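Local coordinates for phage terminase large subunit (PDB 7KS4), which probably acts as an ATP-driven motor moving viral DNA into empty capsids and as the endonuclease that cuts the genome, this chain being its N-terminal ATPase domain, at residues A[102-105]-A[106-109]; A[238-241]-A[242-245]; A[214-217]-A[218-221]; A[223-226]-A[227-230]; A[205-208]-A[209-212]. All coordinates share one frame; numbering follows the deposited sequence.

Interaction 1: residues A[102-105]-A[106-109]; sequences QLQR and RRLR. With SO4 (sulfate ion), chain C.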
loop_
_atom_site.group_PDB
_atom_site.type_symbol
_atom_site.label_atom_id
_atom_site.label_comp_id
_atom_site.label_asym_id
_atom_site.label_seq_id
_atom_site.Cartn_x
_atom_site.Cartn_y
_atom_site.Cartn_z
ATOM N N GLN A 102 1.719 -19.969 7.313
ATOM C CA GLN A 102 2.573 -20.761 6.437
ATOM C C GLN A 102 3.241 -19.814 5.450
ATOM O O GLN A 102 2.569 -18.980 4.833
ATOM C CB GLN A 102 1.765 -21.836 5.702
ATOM C CG GLN A 102 2.605 -22.847 4.947
ATOM C CD GLN A 102 1.762 -23.757 4.078
ATOM O OE1 GLN A 102 0.532 -23.767 4.174
ATOM N NE2 GLN A 102 2.419 -24.525 3.218
ATOM N N LEU A 103 4.555 -19.940 5.309
ATOM C CA LEU A 103 5.358 -18.997 4.544
ATOM C C LEU A 103 6.163 -19.733 3.486
ATOM O O LEU A 103 6.719 -20.805 3.744
ATOM C CB LEU A 103 6.307 -18.216 5.459
ATOM C CG LEU A 103 7.312 -17.278 4.788
ATOM C CD1 LEU A 103 6.609 -16.254 3.892
ATOM C CD2 LEU A 103 8.123 -16.582 5.858
ATOM N N GLN A 104 6.223 -19.145 2.295
ATOM C CA GLN A 104 7.091 -19.604 1.214
ATOM C C GLN A 104 7.891 -18.379 0.789
ATOM O O GLN A 104 7.476 -17.644 -0.111
ATOM C CB GLN A 104 6.278 -20.198 0.076
ATOM C CG GLN A 104 5.407 -21.363 0.506
ATOM C CD GLN A 104 4.413 -21.770 -0.556
ATOM O OE1 GLN A 104 4.372 -21.187 -1.637
ATOM N NE2 GLN A 104 3.600 -22.778 -0.254
ATOM N N ARG A 105 9.019 -18.144 1.466
ATOM C CA ARG A 105 9.771 -16.912 1.242
ATOM C C ARG A 105 10.232 -16.806 -0.202
ATOM O O ARG A 105 10.183 -15.725 -0.800
ATOM C CB ARG A 105 10.969 -16.834 2.192
ATOM C CG ARG A 105 10.633 -16.264 3.561
ATOM C CD ARG A 105 11.880 -15.961 4.394
ATOM N NE ARG A 105 11.592 -15.966 5.829
ATOM C CZ ARG A 105 11.109 -14.932 6.518
ATOM N NH1 ARG A 105 10.849 -13.776 5.917
ATOM N NH2 ARG A 105 10.880 -15.057 7.821
ATOM N N ARG A 106 10.677 -17.922 -0.785
ATOM C CA ARG A 106 11.186 -17.881 -2.151
ATOM C C ARG A 106 10.103 -17.435 -3.128
ATOM O O ARG A 106 10.364 -16.633 -4.031
ATOM C CB ARG A 106 11.744 -19.252 -2.540
ATOM C CG ARG A 106 12.815 -19.773 -1.580
ATOM C CD ARG A 106 13.605 -20.938 -2.167
ATOM N NE ARG A 106 12.925 -22.222 -2.011
ATOM C CZ ARG A 106 13.046 -23.023 -0.953
ATOM N NH1 ARG A 106 13.821 -22.682 0.068
ATOM N NH2 ARG A 106 12.383 -24.171 -0.915
ATOM N N ARG A 107 8.880 -17.930 -2.955
ATOM C CA ARG A 107 7.778 -17.599 -3.846
ATOM C C ARG A 107 6.976 -16.385 -3.383
ATOM O O ARG A 107 5.919 -16.106 -3.960
ATOM C CB ARG A 107 6.844 -18.803 -3.992
ATOM C CG ARG A 107 7.432 -19.931 -4.816
ATOM C CD ARG A 107 6.441 -21.065 -5.000
ATOM N NE ARG A 107 6.417 -21.966 -3.851
ATOM C CZ ARG A 107 5.723 -23.099 -3.805
ATOM N NH1 ARG A 107 4.990 -23.478 -4.846
ATOM N NH2 ARG A 107 5.765 -23.858 -2.719
ATOM N N LEU A 108 7.459 -15.656 -2.381
ATOM C CA LEU A 108 6.752 -14.506 -1.818
ATOM C C LEU A 108 5.269 -14.820 -1.645
ATOM O O LEU A 108 4.387 -14.128 -2.156
ATOM C CB LEU A 108 6.941 -13.258 -2.681
ATOM C CG LEU A 108 8.361 -12.717 -2.875
ATOM C CD1 LEU A 108 8.306 -11.435 -3.683
ATOM C CD2 LEU A 108 9.071 -12.482 -1.542
ATOM N N ARG A 109 5.006 -15.896 -0.905
ATOM C CA ARG A 109 3.648 -16.364 -0.663
ATOM C C ARG A 109 3.453 -16.553 0.834
ATOM O O ARG A 109 4.189 -17.315 1.472
ATOM C CB ARG A 109 3.371 -17.669 -1.411
ATOM C CG ARG A 109 1.892 -17.971 -1.583
ATOM C CD ARG A 109 1.671 -19.368 -2.130
ATOM N NE ARG A 109 0.256 -19.655 -2.336
ATOM C CZ ARG A 109 -0.262 -20.877 -2.415
ATOM N NH1 ARG A 109 0.516 -21.947 -2.298
ATOM N NH2 ARG A 109 -1.565 -21.031 -2.604
HETATM S S SO4 C . 9.426 -21.881 -1.282
HETATM O O1 SO4 C . 10.503 -22.202 -2.215
HETATM O O2 SO4 C . 9.424 -22.847 -0.188
HETATM O O3 SO4 C . 9.636 -20.539 -0.741
HETATM O O4 SO4 C . 8.151 -21.952 -1.993
#

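Interaction 2: residues A[238-241]-A[242-245]; sequences MERR and LYIP. With SO4 (sulfate ion), chain H.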
loop_
_atom_site.group_PDB
_atom_site.type_symbol
_atom_site.label_atom_id
_atom_site.label_comp_id
_atom_site.label_asym_id
_atom_site.label_seq_id
_atom_site.Cartn_x
_atom_site.Cartn_y
_atom_site.Cartn_z
ATOM N N MET A 238 16.470 20.466 2.404
ATOM C CA MET A 238 16.743 21.636 1.580
ATOM C C MET A 238 18.229 21.749 1.265
ATOM O O MET A 238 18.610 22.120 0.149
ATOM C CB MET A 238 16.238 22.900 2.285
ATOM C CG MET A 238 14.713 22.971 2.435
ATOM S SD MET A 238 13.875 22.851 0.831
ATOM C CE MET A 238 12.143 22.925 1.281
ATOM N N GLU A 239 19.086 21.416 2.231
ATOM C CA GLU A 239 20.520 21.581 2.034
ATOM C C GLU A 239 21.105 20.506 1.125
ATOM O O GLU A 239 22.216 20.685 0.611
ATOM C CB GLU A 239 21.219 21.606 3.396
ATOM C CG GLU A 239 20.862 22.851 4.198
ATOM C CD GLU A 239 21.610 22.975 5.517
ATOM O OE1 GLU A 239 22.608 22.244 5.724
ATOM O OE2 GLU A 239 21.196 23.819 6.339
ATOM N N ARG A 240 20.372 19.416 0.884
ATOM C CA ARG A 240 20.794 18.440 -0.118
ATOM C C ARG A 240 20.696 18.974 -1.539
ATOM O O ARG A 240 21.294 18.390 -2.446
ATOM C CB ARG A 240 19.954 17.169 -0.043
ATOM C CG ARG A 240 20.080 16.395 1.233
ATOM C CD ARG A 240 19.525 14.989 1.058
ATOM N NE ARG A 240 20.374 14.150 0.209
ATOM C CZ ARG A 240 20.258 12.829 0.085
ATOM N NH1 ARG A 240 19.327 12.171 0.759
ATOM N NH2 ARG A 240 21.079 12.161 -0.717
ATOM N N ARG A 241 19.938 20.043 -1.767
ATOM C CA ARG A 241 19.820 20.560 -3.124
ATOM C C ARG A 241 21.158 21.009 -3.694
ATOM O O ARG A 241 21.245 21.230 -4.910
ATOM C CB ARG A 241 18.815 21.710 -3.154
ATOM C CG ARG A 241 17.397 21.268 -2.814
ATOM C CD ARG A 241 16.437 22.438 -2.807
ATOM N NE ARG A 241 16.733 23.383 -1.733
ATOM C CZ ARG A 241 16.111 24.550 -1.566
ATOM N NH1 ARG A 241 15.149 24.919 -2.402
ATOM N NH2 ARG A 241 16.445 25.347 -0.562
ATOM N N LEU A 242 22.195 21.142 -2.858
ATOM C CA LEU A 242 23.527 21.457 -3.365
ATOM C C LEU A 242 24.033 20.393 -4.323
ATOM O O LEU A 242 24.766 20.709 -5.265
ATOM C CB LEU A 242 24.532 21.603 -2.218
ATOM C CG LEU A 242 24.532 22.861 -1.348
ATOM C CD1 LEU A 242 25.864 22.961 -0.609
ATOM C CD2 LEU A 242 24.284 24.133 -2.141
ATOM N N TYR A 243 23.679 19.126 -4.092
ATOM C CA TYR A 243 24.238 18.039 -4.879
ATOM C C TYR A 243 23.184 17.106 -5.461
ATOM O O TYR A 243 23.547 16.106 -6.089
ATOM C CB TYR A 243 25.245 17.237 -4.043
ATOM C CG TYR A 243 24.694 16.568 -2.800
ATOM C CD1 TYR A 243 24.214 15.265 -2.847
ATOM C CD2 TYR A 243 24.693 17.223 -1.571
ATOM C CE1 TYR A 243 23.726 14.641 -1.717
ATOM C CE2 TYR A 243 24.210 16.606 -0.435
ATOM C CZ TYR A 243 23.726 15.311 -0.514
ATOM O OH TYR A 243 23.237 14.673 0.608
ATOM N N ILE A 244 21.905 17.409 -5.295
ATOM C CA ILE A 244 20.817 16.614 -5.858
ATOM C C ILE A 244 20.152 17.441 -6.950
ATOM O O ILE A 244 19.809 18.604 -6.702
ATOM C CB ILE A 244 19.795 16.207 -4.776
ATOM C CG1 ILE A 244 20.380 15.078 -3.920
ATOM C CG2 ILE A 244 18.461 15.799 -5.394
ATOM C CD1 ILE A 244 19.465 14.567 -2.826
ATOM N N PRO A 245 19.943 16.897 -8.154
ATOM C CA PRO A 245 19.264 17.677 -9.196
ATOM C C PRO A 245 17.920 18.196 -8.706
ATOM O O PRO A 245 17.251 17.569 -7.883
ATOM C CB PRO A 245 19.096 16.677 -10.350
ATOM C CG PRO A 245 19.326 15.330 -9.759
ATOM C CD PRO A 245 20.257 15.529 -8.608
HETATM S S SO4 H . 18.941 8.473 -0.046
HETATM O O1 SO4 H . 20.268 8.971 0.311
HETATM O O2 SO4 H . 18.501 7.500 0.948
HETATM O O3 SO4 H . 19.011 7.836 -1.359
HETATM O O4 SO4 H . 17.979 9.574 -0.085
#

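Interaction 3: residues A[214-217]-A[218-221]; sequences QTHP and DFES. With SO4 (sulfate ion), chain D.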
loop_
_atom_site.group_PDB
_atom_site.type_symbol
_atom_site.label_atom_id
_atom_site.label_comp_id
_atom_site.label_asym_id
_atom_site.label_seq_id
_atom_site.Cartn_x
_atom_site.Cartn_y
_atom_site.Cartn_z
ATOM N N GLN A 214 -11.781 17.755 -11.123
ATOM C CA GLN A 214 -12.907 16.932 -10.713
ATOM C C GLN A 214 -12.407 15.751 -9.884
ATOM O O GLN A 214 -11.215 15.437 -9.862
ATOM C CB GLN A 214 -13.689 16.436 -11.931
ATOM C CG GLN A 214 -14.605 17.486 -12.549
ATOM C CD GLN A 214 -14.480 17.556 -14.057
ATOM O OE1 GLN A 214 -13.405 17.830 -14.591
ATOM N NE2 GLN A 214 -15.583 17.307 -14.754
ATOM N N THR A 215 -13.336 15.100 -9.190
ATOM C CA THR A 215 -13.011 13.930 -8.385
ATOM C C THR A 215 -14.056 12.849 -8.616
ATOM O O THR A 215 -15.192 13.124 -9.013
ATOM C CB THR A 215 -12.916 14.254 -6.885
ATOM O OG1 THR A 215 -14.132 14.865 -6.432
ATOM C CG2 THR A 215 -11.748 15.181 -6.612
ATOM N N HIS A 216 -13.641 11.603 -8.381
ATOM C CA HIS A 216 -14.512 10.442 -8.435
ATOM C C HIS A 216 -14.825 9.979 -7.018
ATOM O O HIS A 216 -13.921 9.940 -6.179
ATOM C CB HIS A 216 -13.861 9.290 -9.207
ATOM C CG HIS A 216 -13.553 9.615 -10.637
ATOM N ND1 HIS A 216 -13.136 8.666 -11.545
ATOM C CD2 HIS A 216 -13.611 10.786 -11.316
ATOM C CE1 HIS A 216 -12.945 9.238 -12.722
ATOM N NE2 HIS A 216 -13.225 10.525 -12.608
ATOM N N PRO A 217 -16.073 9.607 -6.718
ATOM C CA PRO A 217 -16.422 9.310 -5.317
ATOM C C PRO A 217 -15.653 8.143 -4.720
ATOM O O PRO A 217 -15.470 8.103 -3.496
ATOM C CB PRO A 217 -17.928 9.005 -5.384
ATOM C CG PRO A 217 -18.389 9.525 -6.702
ATOM C CD PRO A 217 -17.221 9.415 -7.619
ATOM N N ASP A 218 -15.220 7.176 -5.524
ATOM C CA ASP A 218 -14.513 6.028 -4.967
ATOM C C ASP A 218 -13.023 6.283 -4.780
ATOM O O ASP A 218 -12.305 5.368 -4.361
ATOM C CB ASP A 218 -14.721 4.790 -5.848
ATOM C CG ASP A 218 -14.568 5.083 -7.336
ATOM O OD1 ASP A 218 -14.735 6.257 -7.740
ATOM O OD2 ASP A 218 -14.298 4.128 -8.103
ATOM N N PHE A 219 -12.557 7.498 -5.055
ATOM C CA PHE A 219 -11.146 7.842 -4.961
ATOM C C PHE A 219 -10.904 8.796 -3.800
ATOM O O PHE A 219 -11.669 9.744 -3.589
ATOM C CB PHE A 219 -10.655 8.492 -6.255
ATOM C CG PHE A 219 -10.313 7.514 -7.346
ATOM C CD1 PHE A 219 -11.310 6.847 -8.041
ATOM C CD2 PHE A 219 -8.995 7.292 -7.700
ATOM C CE1 PHE A 219 -10.987 5.952 -9.053
ATOM C CE2 PHE A 219 -8.671 6.401 -8.709
ATOM C CZ PHE A 219 -9.664 5.735 -9.383
ATOM N N GLU A 220 -9.823 8.561 -3.065
ATOM C CA GLU A 220 -9.353 9.521 -2.073
ATOM C C GLU A 220 -7.838 9.575 -2.147
ATOM O O GLU A 220 -7.180 8.532 -2.138
ATOM C CB GLU A 220 -9.803 9.153 -0.655
ATOM C CG GLU A 220 -9.335 10.151 0.393
ATOM C CD GLU A 220 -10.014 9.943 1.728
ATOM O OE1 GLU A 220 -10.824 8.998 1.838
ATOM O OE2 GLU A 220 -9.739 10.722 2.664
ATOM N N SER A 221 -7.288 10.785 -2.223
ATOM C CA SER A 221 -5.862 10.971 -2.431
ATOM C C SER A 221 -5.214 11.696 -1.260
ATOM O O SER A 221 -5.830 12.547 -0.611
ATOM C CB SER A 221 -5.597 11.748 -3.710
ATOM O OG SER A 221 -6.034 11.007 -4.829
HETATM S S SO4 D . -16.966 13.547 -4.816
HETATM O O1 SO4 D . -15.954 12.932 -5.669
HETATM O O2 SO4 D . -17.471 12.563 -3.862
HETATM O O3 SO4 D . -16.385 14.671 -4.084
HETATM O O4 SO4 D . -18.064 14.026 -5.652
HETATM O O HOH W 1 -14.328 5.910 -10.737
#

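Interaction 4: residues A[223-226]-A[227-230]; sequences HAAS and WDVW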
loop_
_atom_site.group_PDB
_atom_site.type_symbol
_atom_site.label_atom_id
_atom_site.label_comp_id
_atom_site.label_asym_id
_atom_site.label_seq_id
_atom_site.Cartn_x
_atom_site.Cartn_y
_atom_site.Cartn_z
ATOM N N HIS A 223 -1.368 13.507 0.084
ATOM C CA HIS A 223 -0.156 14.160 -0.391
ATOM C C HIS A 223 0.671 14.629 0.798
ATOM O O HIS A 223 0.130 15.198 1.748
ATOM C CB HIS A 223 -0.479 15.353 -1.293
ATOM C CG HIS A 223 0.726 15.930 -1.959
ATOM N ND1 HIS A 223 1.165 17.214 -1.722
ATOM C CD2 HIS A 223 1.605 15.385 -2.831
ATOM C CE1 HIS A 223 2.254 17.440 -2.435
ATOM N NE2 HIS A 223 2.542 16.345 -3.116
ATOM N N ALA A 224 1.978 14.390 0.746
ATOM C CA ALA A 224 2.865 14.885 1.790
ATOM C C ALA A 224 4.297 14.843 1.288
ATOM O O ALA A 224 4.745 13.821 0.762
ATOM C CB ALA A 224 2.732 14.060 3.078
ATOM N N ALA A 225 5.003 15.959 1.445
ATOM C CA ALA A 225 6.441 15.962 1.267
ATOM C C ALA A 225 7.103 15.252 2.441
ATOM O O ALA A 225 6.512 15.073 3.507
ATOM C CB ALA A 225 6.965 17.397 1.160
ATOM N N SER A 226 8.350 14.839 2.236
ATOM C CA SER A 226 9.087 14.211 3.324
ATOM C C SER A 226 9.096 15.102 4.559
ATOM O O SER A 226 8.974 14.615 5.692
ATOM C CB SER A 226 10.509 13.898 2.872
ATOM O OG SER A 226 10.488 13.144 1.673
ATOM N N TRP A 227 9.213 16.416 4.362
ATOM C CA TRP A 227 9.288 17.336 5.489
ATOM C C TRP A 227 7.924 17.666 6.076
ATOM O O TRP A 227 7.869 18.266 7.154
ATOM C CB TRP A 227 10.001 18.623 5.076
ATOM C CG TRP A 227 9.411 19.289 3.881
ATOM C CD1 TRP A 227 8.284 20.052 3.843
ATOM C CD2 TRP A 227 9.925 19.261 2.543
ATOM N NE1 TRP A 227 8.060 20.501 2.563
ATOM C CE2 TRP A 227 9.057 20.031 1.749
ATOM C CE3 TRP A 227 11.035 18.659 1.943
ATOM C CZ2 TRP A 227 9.261 20.214 0.384
ATOM C CZ3 TRP A 227 11.239 18.849 0.589
ATOM C CH2 TRP A 227 10.357 19.619 -0.174
ATOM N N ASP A 228 6.829 17.300 5.401
ATOM C CA ASP A 228 5.525 17.337 6.055
ATOM C C ASP A 228 5.435 16.282 7.151
ATOM O O ASP A 228 4.814 16.519 8.194
ATOM C CB ASP A 228 4.399 17.123 5.038
ATOM C CG ASP A 228 4.241 18.290 4.080
ATOM O OD1 ASP A 228 4.453 19.447 4.504
ATOM O OD2 ASP A 228 3.896 18.048 2.902
ATOM N N VAL A 229 6.047 15.121 6.936
ATOM C CA VAL A 229 6.058 14.077 7.952
ATOM C C VAL A 229 7.213 14.265 8.929
ATOM O O VAL A 229 7.079 13.940 10.112
ATOM C CB VAL A 229 6.133 12.691 7.299
ATOM C CG1 VAL A 229 5.944 11.599 8.360
ATOM C CG2 VAL A 229 5.099 12.560 6.165
ATOM N N TRP A 230 8.352 14.773 8.451
ATOM C CA TRP A 230 9.543 14.988 9.269
ATOM C C TRP A 230 9.907 16.466 9.209
ATOM O O TRP A 230 10.861 16.855 8.518
ATOM C CB TRP A 230 10.699 14.110 8.795
ATOM C CG TRP A 230 10.405 12.653 8.929
ATOM C CD1 TRP A 230 10.189 11.759 7.918
ATOM C CD2 TRP A 230 10.274 11.916 10.151
ATOM N NE1 TRP A 230 9.941 10.510 8.438
ATOM C CE2 TRP A 230 9.987 10.580 9.807
ATOM C CE3 TRP A 230 10.374 12.259 11.506
ATOM C CZ2 TRP A 230 9.800 9.585 10.769
ATOM C CZ3 TRP A 230 10.188 11.271 12.458
ATOM C CH2 TRP A 230 9.905 9.950 12.086
#

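Interaction 5: residues A[205-208]-A[209-212]; sequences EGIP and NSGI. With SO4 (sulfate ion), chain F.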
loop_
_atom_site.group_PDB
_atom_site.type_symbol
_atom_site.label_atom_id
_atom_site.label_comp_id
_atom_site.label_asym_id
_atom_site.label_seq_id
_atom_site.Cartn_x
_atom_site.Cartn_y
_atom_site.Cartn_z
ATOM N N GLU A 205 0.844 23.995 -4.741
ATOM C CA GLU A 205 2.014 24.018 -5.604
ATOM C C GLU A 205 2.545 22.604 -5.802
ATOM O O GLU A 205 2.474 21.756 -4.909
ATOM C CB GLU A 205 3.097 24.920 -5.004
ATOM C CG GLU A 205 4.330 25.096 -5.884
ATOM C CD GLU A 205 5.361 26.034 -5.273
ATOM O OE1 GLU A 205 4.991 26.837 -4.387
ATOM O OE2 GLU A 205 6.542 25.964 -5.676
ATOM N N GLY A 206 3.074 22.349 -6.997
ATOM C CA GLY A 206 3.563 21.036 -7.347
ATOM C C GLY A 206 2.521 20.091 -7.914
ATOM O O GLY A 206 2.893 19.034 -8.443
ATOM N N ILE A 207 1.237 20.435 -7.828
ATOM C CA ILE A 207 0.164 19.590 -8.354
ATOM C C ILE A 207 -0.585 20.356 -9.443
ATOM O O ILE A 207 -1.529 21.096 -9.129
ATOM C CB ILE A 207 -0.804 19.152 -7.243
ATOM C CG1 ILE A 207 -0.061 18.448 -6.100
ATOM C CG2 ILE A 207 -1.876 18.220 -7.815
ATOM C CD1 ILE A 207 -0.935 18.163 -4.891
ATOM N N PRO A 208 -0.221 20.211 -10.718
ATOM C CA PRO A 208 -0.974 20.893 -11.774
ATOM C C PRO A 208 -2.450 20.527 -11.726
ATOM O O PRO A 208 -2.812 19.375 -11.481
ATOM C CB PRO A 208 -0.317 20.391 -13.066
ATOM C CG PRO A 208 1.052 20.008 -12.667
ATOM C CD PRO A 208 0.940 19.485 -11.260
ATOM N N ASN A 209 -3.299 21.531 -11.945
ATOM C CA ASN A 209 -4.750 21.388 -12.000
ATOM C C ASN A 209 -5.379 21.090 -10.645
ATOM O O ASN A 209 -6.584 20.826 -10.582
ATOM C CB ASN A 209 -5.179 20.307 -13.000
ATOM C CG ASN A 209 -4.914 20.709 -14.433
ATOM O OD1 ASN A 209 -4.480 19.759 -15.248
ATOM N ND2 ASN A 209 -5.089 21.869 -14.797
ATOM N N SER A 210 -4.615 21.125 -9.555
ATOM C CA SER A 210 -5.231 21.079 -8.235
ATOM C C SER A 210 -6.067 22.335 -8.005
ATOM O O SER A 210 -5.729 23.428 -8.467
ATOM C CB SER A 210 -4.171 20.951 -7.139
ATOM O OG SER A 210 -3.209 21.993 -7.212
ATOM N N GLY A 211 -7.169 22.171 -7.287
ATOM C CA GLY A 211 -8.101 23.264 -7.060
ATOM C C GLY A 211 -9.219 23.364 -8.075
ATOM O O GLY A 211 -10.332 23.767 -7.730
ATOM N N ILE A 212 -8.944 23.006 -9.329
ATOM C CA ILE A 212 -9.947 23.043 -10.385
ATOM C C ILE A 212 -10.291 21.646 -10.885
ATOM O O ILE A 212 -11.050 21.508 -11.850
ATOM C CB ILE A 212 -9.502 23.941 -11.552
ATOM C CG1 ILE A 212 -8.162 23.467 -12.129
ATOM C CG2 ILE A 212 -9.424 25.391 -11.095
ATOM C CD1 ILE A 212 -7.829 24.079 -13.481
HETATM S S SO4 F . -2.908 23.387 -16.633
HETATM O O1 SO4 F . -1.651 22.810 -17.099
HETATM O O2 SO4 F . -2.903 23.449 -15.173
HETATM O O3 SO4 F . -3.065 24.736 -17.170
HETATM O O4 SO4 F . -4.022 22.554 -17.076
#

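Interaction 1: residues A[102-105]-A[106-109]
This is the tip of a beta hairpin, a type I turn from Arg105 to Leu108 closed by a G1 beta bulge, joining strand 99-104, at one border of the sheet within this chain, to strand 109-115. Gln104 and Arg109 make the last antiparallel hydrogen-bonded pair: Gln104 N donates to Arg109 O at 2.9 Å, and Arg109 N returns a bond to Gln104 O at 3.1 Å. Inside the turn Leu108 N binds Arg105 O at 3.2 Å. Leu108 shares with Arg109 the place facing Gln104, a bulge made possible by its positive phi of 43°, and its side chain packs on Tyr75 and Phe82 of helix 75-92. On the outer side the Gln104 amide lies stacked on the Arg107 guanidinium, planes 11° apart, with Gln104 OE1 above the face at 3.2 Å from Arg107 CZ; this is a stack of flat groups and not an N-H bond. The extended Gln104 chain also runs alongside Arg109, bringing Gln104 OE1 within 3.3 Å of Arg109 CD, while Arg109 NE pairs with Glu131. A sulfate, probably from the crystallisation liquor, rests against the turn and takes a weak bond from Arg106 N. Its O4 lies in the plane of the Arg107 guanidinium, at the edge, a short 2.5 Å from Arg107 NE.

Interaction 2: residues A[238-241]-A[242-245]
Arg240 folds back against Tyr243 and Ile244 in the turn that carries the chain from helix 234-239 towards helix 246-252, with Pro245 as the N-cap of the latter. Its CB starts against the Ile244 methyl, 3.8 Å from CD1. Arg240 CG lies near the Tyr243 hydroxyl oxygen, and CD is about equally near that oxygen and Ile244 CD1. The chain then bends at chi3 (71°), which lays the guanidinium over the methyl: Ile244 CD1 comes up to one face, 3.5 Å from Arg240 CZ. Arg240 NE is 2.9 Å from Tyr243 OH, which approaches the guanidinium obliquely, the ring plane turned 39° from it. At the tip, Arg240 NH1 binds O4 of a sulfate at 3.0 Å, and NH1 and NH2 each reach its O1 weakly; the anion, probably from the crystallisation liquor, meets the edge of the group. The Arg240 side chain comes within about 7 Å of that of Gln45, an ADP-binding residue. In the backbone, Arg240 O accepts Tyr243 N at 3.0 Å and a weak bond from Ile244 N, and it also lies over one face of the Tyr243 ring. The next arginine turns the other way, making a cation-pi contact with Phe249, and its NE donates in plane to a lone pair of Met238 O, the Arg241 NE to Met238 O distance being 2.9 Å.

Interaction 3: residues A[214-217]-A[218-221]
His216 and Phe219 meet twice, through backbone and through rings. The backbone part is one hydrogen bond, Phe219 N to His216 O at 3.0 Å, reached from above the carbonyl plane; it closes a type I beta turn whose middle residues are Pro217 and Asp218. The aromatic part is an offset edge-to-face pair: the His216 imidazole turns its edge to the face of the Phe219 ring, planes 86° apart and centroids 5.7 Å apart. His216 CB adds a contact of 3.7 Å to Phe219 CD1. This turn feeds the chain into strand 219-224, the outermost strand on its side of the sheet in this chain, in a domain of the P-loop NTPase clan. There the backbones of Asp218 and Glu220 bond to Arg37 beside them, and the Phe219 ring packs against Val39 of strand 37-42 and Met197 of helix 190-197, and meets Phe194 edge-to-face. Water-mediated bonding joins the two polar side chains of the turn. A water donates to Asp218 OD1 at 3.0 Å and is held by His216 ND1 at 3.1 Å, spanning an imidazole and a carboxylate that do not touch directly. Asp218 CG stands between its backbone N and carbonyl carbon (chi1 45°), and this folds OD1 back to 3.5 Å from His216 CB. An anion is bound just before the turn: Thr215 OG1 donates to O1 of a sulfate at 2.8 Å. That ion, probably from the crystallisation liquor, is also bound by Arg200 NH2, while Arg200 NH1 bonds to Phe219 O.

Interaction 4: residues A[223-226]-A[227-230]
Ala225 and Asp228 make the N-terminal cap of helix 226-229, where strand 219-224 ends and the chain turns into the helix. Ala225 N, at the N-cap, donates to Asp228 OD2 at 2.8 Å, meeting the carboxylate from above its plane; this is the backbone-to-side-chain half of a capping box. In the other direction the cap uses its carbonyl, Ala225 O accepting Asp228 N at 2.9 Å. Val229 N is divided between two weak bonds, to Ala225 O and to Ser226 O. The stronger bond to Ser226 O comes in the carbonyl plane from Trp230 N, at 2.8 Å. Two side chains reach the phosphate-binding loop: Ser226 OG bonds to Arg44 O and Trp230 NE1 to Gln45 O, tying this helix to residues of the ADP pocket. His223 NE2 bonds to Ala255 O. A Trp227 chi1 of 54° tucks CG over its own backbone and swings the indole back against Ala225. There Ala225 CB makes a CH-pi contact over the face, 3.6 Å from the centroid of the Trp227 five-membered ring, the nearest ring atom to Ala225 CB being Trp227 CE2, at 3.4 Å.

Interaction 5: residues A[205-208]-A[209-212]
A chi1 of 56° puts Ser210 OG on the side of Ile207 O, with the hydroxyl aimed back at that oxygen. Asn209 supplies the other torsion that matters, a positive phi of 70°, which suits the third position of the type II beta turn running from Ile207 to Ser210. Two donors of one residue thereby converge on one acceptor. Ser210 OG donates to Ile207 O at 2.7 Å, in the carbonyl plane, and Ser210 N donates to the same oxygen at 3.1 Å from above that plane. The side chains touch as well: Ile207 CG2, which lies anti to its backbone N, packs against Ser210 CB at 3.6 Å. The turn belongs to the long loop between helix 190-197 and strand 219-224. Ile207 reaches Phe195 and Leu196 of that helix, and Tyr192 OH bonds to Pro208 O. On the outer side the Asn209 amide holds a sulfate, probably from the crystallisation liquor, with Asn209 ND2 donating to its O4 at 2.6 Å. The Ser210 hydroxyl has a second role, accepting a bond from Lys204 N. With its proton committed to Ile207 O and its oxygen receiving that N-H, the buried hydroxyl is satisfied in both directions and its rotation is fixed. Ile207 O, gripped by two donors, would hold the turn closed, and the same serine fastens it to the chain just before the loop segment 205-208.

Interactions 5, 3 and 4 follow one another along the chain: interaction 5 lies in the loop before strand 219-224, interaction 3 enters that strand, and interaction 4 leaves it. Interactions 4 and 5 also touch in space, His223 ND1 lying 3.9 Å from Ile207 CD1. Interaction 4 meets interaction 2 where Met238 CE packs 4.0 Å from Trp227 CH2. Of the five, interaction 4 sits beside the nucleotide, the Trp230 side chain being about 6 Å from the bound ADP; in interaction 2 the Arg240 side chain is about 12 Å from the bound ADP. Interaction 1 stands at the far border of the same sheet, its centre 35 Å from that of interaction 3.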